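Local coordinates for protein Cif-like 1 (Burkholderia cenocepacia, PDB 7JQY) that probably hydrolyses epoxides, as a Cif-like enzyme of the alpha/beta hydrolase fold that assembles as an octamer, at residues Y96-M101 / R122-M127. The protein carries 1 engineered substitution. Sequence-based numbering, arbitrary orientation.
Sequences YDKASM and RSIGVM. Engineered in segment 122-127: S123 (natural residue Asp).
K98 lies along the start of helix 124-135 and touches both M127 and I124. Its CB is 4.1 Å from M127 CB, and its CG is closer, at 3.8 Å from the same atom. The two side chains run alongside each other in the same direction. Only CB of M127 touches K98; its extended chain then leads away from segment 96-101. The K98 chain bends at chi2 (-45°), which carries its next two carbons to I124. CD is 4.0 Å from I124 CG2, and CE is 3.8 Å from it. The two side chains cross at a slant. A second bend, at chi4, turns NZ back to its own segment. There NZ donates to Y96 O at 2.8 Å, in the carbonyl plane. NZ also donates a hydrogen bond to L227 O of helix 220-229 and forms a salt bridge with D234, so three partners grip the buried amine. The aliphatic part of the lysine makes the contact, while its charge is paired with D234 of helix 231-241. Helix 98-111 is capped at its start by D97, whose OD2 accepts from S100 N (2.9 Å) and from S100 OG. S123, an engineered residue replacing Asp, precedes helix 124-135 in a strained turn (phi 50°, psi -131°). The contact sets the start of helix 98-111 against the first turn of helix 124-135, just after the sharp turn that follows strand 117-122, consistent with the nucleophile elbow of alpha/beta hydrolases.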
ATOM      1  N   TYR B  96      23.450   2.182  23.656  1.00 44.10           N
ATOM      2  CA  TYR B  96      22.817   0.872  23.617  1.00 44.87           C
ATOM      3  C   TYR B  96      23.783  -0.278  23.904  1.00 44.87           C
ATOM      4  O   TYR B  96      23.384  -1.440  23.790  1.00 41.49           O
ATOM      5  CB  TYR B  96      22.110   0.664  22.271  1.00 42.01           C
ATOM      6  CG  TYR B  96      20.949   1.617  22.089  1.00 43.16           C
ATOM      7  CD1 TYR B  96      21.010   2.657  21.165  1.00 40.64           C
ATOM      8  CD2 TYR B  96      19.810   1.508  22.882  1.00 41.66           C
ATOM      9  CE1 TYR B  96      19.963   3.531  21.010  1.00 39.55           C
ATOM     10  CE2 TYR B  96      18.759   2.380  22.738  1.00 38.59           C
ATOM     11  CZ  TYR B  96      18.841   3.393  21.801  1.00 41.22           C
ATOM     12  OH  TYR B  96      17.791   4.275  21.660  1.00 40.43           O
ATOM     13  N   ASP B  97      25.037   0.014  24.255  1.00 43.58           N
ATOM     14  CA  ASP B  97      25.896  -0.996  24.868  1.00 46.20           C
ATOM     15  C   ASP B  97      25.364  -1.322  26.255  1.00 47.06           C
ATOM     16  O   ASP B  97      24.857  -0.444  26.960  1.00 43.33           O
ATOM     17  CB  ASP B  97      27.336  -0.507  24.965  1.00 44.73           C
ATOM     18  CG  ASP B  97      27.450   0.773  25.769  1.00 49.60           C
ATOM     19  OD1 ASP B  97      27.107   1.845  25.223  1.00 51.65           O
ATOM     20  OD2 ASP B  97      27.846   0.701  26.953  1.00 50.21           O
ATOM     21  N   LYS B  98      25.477  -2.592  26.649  1.00 42.20           N
ATOM     22  CA  LYS B  98      24.766  -3.038  27.842  1.00 43.15           C
ATOM     23  C   LYS B  98      25.330  -2.422  29.116  1.00 45.38           C
ATOM     24  O   LYS B  98      24.576  -2.179  30.068  1.00 43.14           O
ATOM     25  CB  LYS B  98      24.794  -4.567  27.917  1.00 41.38           C
ATOM     26  CG  LYS B  98      24.276  -5.244  26.649  1.00 43.08           C
ATOM     27  CD  LYS B  98      22.981  -4.573  26.172  1.00 41.25           C
ATOM     28  CE  LYS B  98      22.684  -4.865  24.710  1.00 38.81           C
ATOM     29  NZ  LYS B  98      23.650  -4.258  23.751  1.00 36.81           N
ATOM     30  N   ALA B  99      26.640  -2.155  29.163  1.00 47.20           N
ATOM     31  CA  ALA B  99      27.220  -1.540  30.358  1.00 47.90           C
ATOM     32  C   ALA B  99      26.628  -0.154  30.599  1.00 46.91           C
ATOM     33  O   ALA B  99      26.309   0.208  31.737  1.00 47.66           O
ATOM     34  CB  ALA B  99      28.741  -1.463  30.238  1.00 47.92           C
ATOM     35  N   SER B 100      26.490   0.641  29.542  1.00 47.10           N
ATOM     36  CA  SER B 100      25.903   1.964  29.710  1.00 48.44           C
ATOM     37  C   SER B 100      24.421   1.876  30.052  1.00 48.31           C
ATOM     38  O   SER B 100      23.918   2.682  30.840  1.00 47.25           O
ATOM     39  CB  SER B 100      26.107   2.788  28.440  1.00 50.96           C
ATOM     40  OG  SER B 100      27.457   3.197  28.338  1.00 57.04           O
ATOM     41  N   MET B 101      23.716   0.898  29.487  1.00 47.79           N
ATOM     42  CA  MET B 101      22.308   0.724  29.821  1.00 44.58           C
ATOM     43  C   MET B 101      22.127   0.348  31.282  1.00 44.58           C
ATOM     44  O   MET B 101      21.115   0.709  31.893  1.00 45.01           O
ATOM     45  CB  MET B 101      21.691  -0.339  28.916  1.00 40.53           C
ATOM     46  CG  MET B 101      21.600   0.109  27.488  1.00 41.20           C
ATOM     47  SD  MET B 101      20.830  -1.110  26.433  1.00 41.80           S
ATOM     48  CE  MET B 101      19.263  -1.368  27.269  1.00 35.13           C
ATOM     49  N   ARG B 122      16.198 -10.969  31.863  1.00 36.93           N
ATOM     50  CA  ARG B 122      16.146 -11.991  30.822  1.00 36.75           C
ATOM     51  C   ARG B 122      16.505 -11.355  29.486  1.00 39.46           C
ATOM     52  O   ARG B 122      16.367 -10.142  29.297  1.00 37.38           O
ATOM     53  CB  ARG B 122      14.768 -12.681  30.744  1.00 39.03           C
ATOM     54  CG  ARG B 122      13.668 -11.885  30.041  1.00 39.35           C
ATOM     55  CD  ARG B 122      12.460 -12.770  29.722  1.00 36.09           C
ATOM     56  NE  ARG B 122      12.828 -13.890  28.863  1.00 37.30           N
ATOM     57  CZ  ARG B 122      13.065 -13.785  27.559  1.00 36.81           C
ATOM     58  NH1 ARG B 122      12.971 -12.603  26.952  1.00 34.58           N
ATOM     59  NH2 ARG B 122      13.410 -14.857  26.861  1.00 35.21           N
ATOM     60  N   SER B 123      16.963 -12.189  28.549  1.00 39.10           N
ATOM     61  CA  SER B 123      17.367 -11.734  27.205  1.00 39.57           C
ATOM     62  C   SER B 123      18.316 -10.544  27.342  1.00 39.10           C
ATOM     63  O   SER B 123      19.251 -10.608  28.154  1.00 39.40           O
ATOM     64  CB  SER B 123      16.094 -11.453  26.402  1.00 38.63           C
ATOM     65  OG  SER B 123      16.375 -10.723  25.214  1.00 36.55           O
ATOM     66  N   ILE B 124      18.085  -9.438  26.619  1.00 40.75           N
ATOM     67  CA  ILE B 124      18.939  -8.258  26.707  1.00 37.31           C
ATOM     68  C   ILE B 124      19.001  -7.760  28.140  1.00 39.22           C
ATOM     69  O   ILE B 124      20.040  -7.266  28.599  1.00 39.11           O
ATOM     70  CB  ILE B 124      18.416  -7.174  25.744  1.00 36.64           C
ATOM     71  CG1 ILE B 124      18.370  -7.711  24.310  1.00 40.48           C
ATOM     72  CG2 ILE B 124      19.253  -5.913  25.820  1.00 35.49           C
ATOM     73  CD1 ILE B 124      19.728  -7.920  23.700  1.00 41.79           C
ATOM     74  N   GLY B 125      17.904  -7.911  28.883  1.00 36.02           N
ATOM     75  CA  GLY B 125      17.875  -7.431  30.251  1.00 37.52           C
ATOM     76  C   GLY B 125      18.821  -8.164  31.174  1.00 37.73           C
ATOM     77  O   GLY B 125      19.287  -7.596  32.162  1.00 40.15           O
ATOM     78  N   VAL B 126      19.096  -9.441  30.899  1.00 40.44           N
ATOM     79  CA  VAL B 126      20.047 -10.133  31.754  1.00 38.24           C
ATOM     80  C   VAL B 126      21.473  -9.676  31.471  1.00 40.67           C
ATOM     81  O   VAL B 126      22.323  -9.722  32.369  1.00 43.51           O
ATOM     82  CB  VAL B 126      19.871 -11.659  31.622  1.00 42.14           C
ATOM     83  CG1 VAL B 126      20.649 -12.226  30.430  1.00 37.19           C
ATOM     84  CG2 VAL B 126      20.269 -12.329  32.920  1.00 41.37           C
ATOM     85  N   MET B 127      21.746  -9.156  30.271  1.00 38.35           N
ATOM     86  CA  MET B 127      23.053  -8.564  30.013  1.00 40.90           C
ATOM     87  C   MET B 127      23.206  -7.246  30.762  1.00 44.84           C
ATOM     88  O   MET B 127      24.254  -6.982  31.367  1.00 44.94           O
ATOM     89  CB  MET B 127      23.252  -8.351  28.512  1.00 41.62           C
ATOM     90  CG  MET B 127      22.833  -9.535  27.644  1.00 41.25           C
ATOM     91  SD  MET B 127      23.009  -9.254  25.863  1.00 40.84           S
ATOM     92  CE  MET B 127      22.369 -10.804  25.245  1.00 41.68           C
TER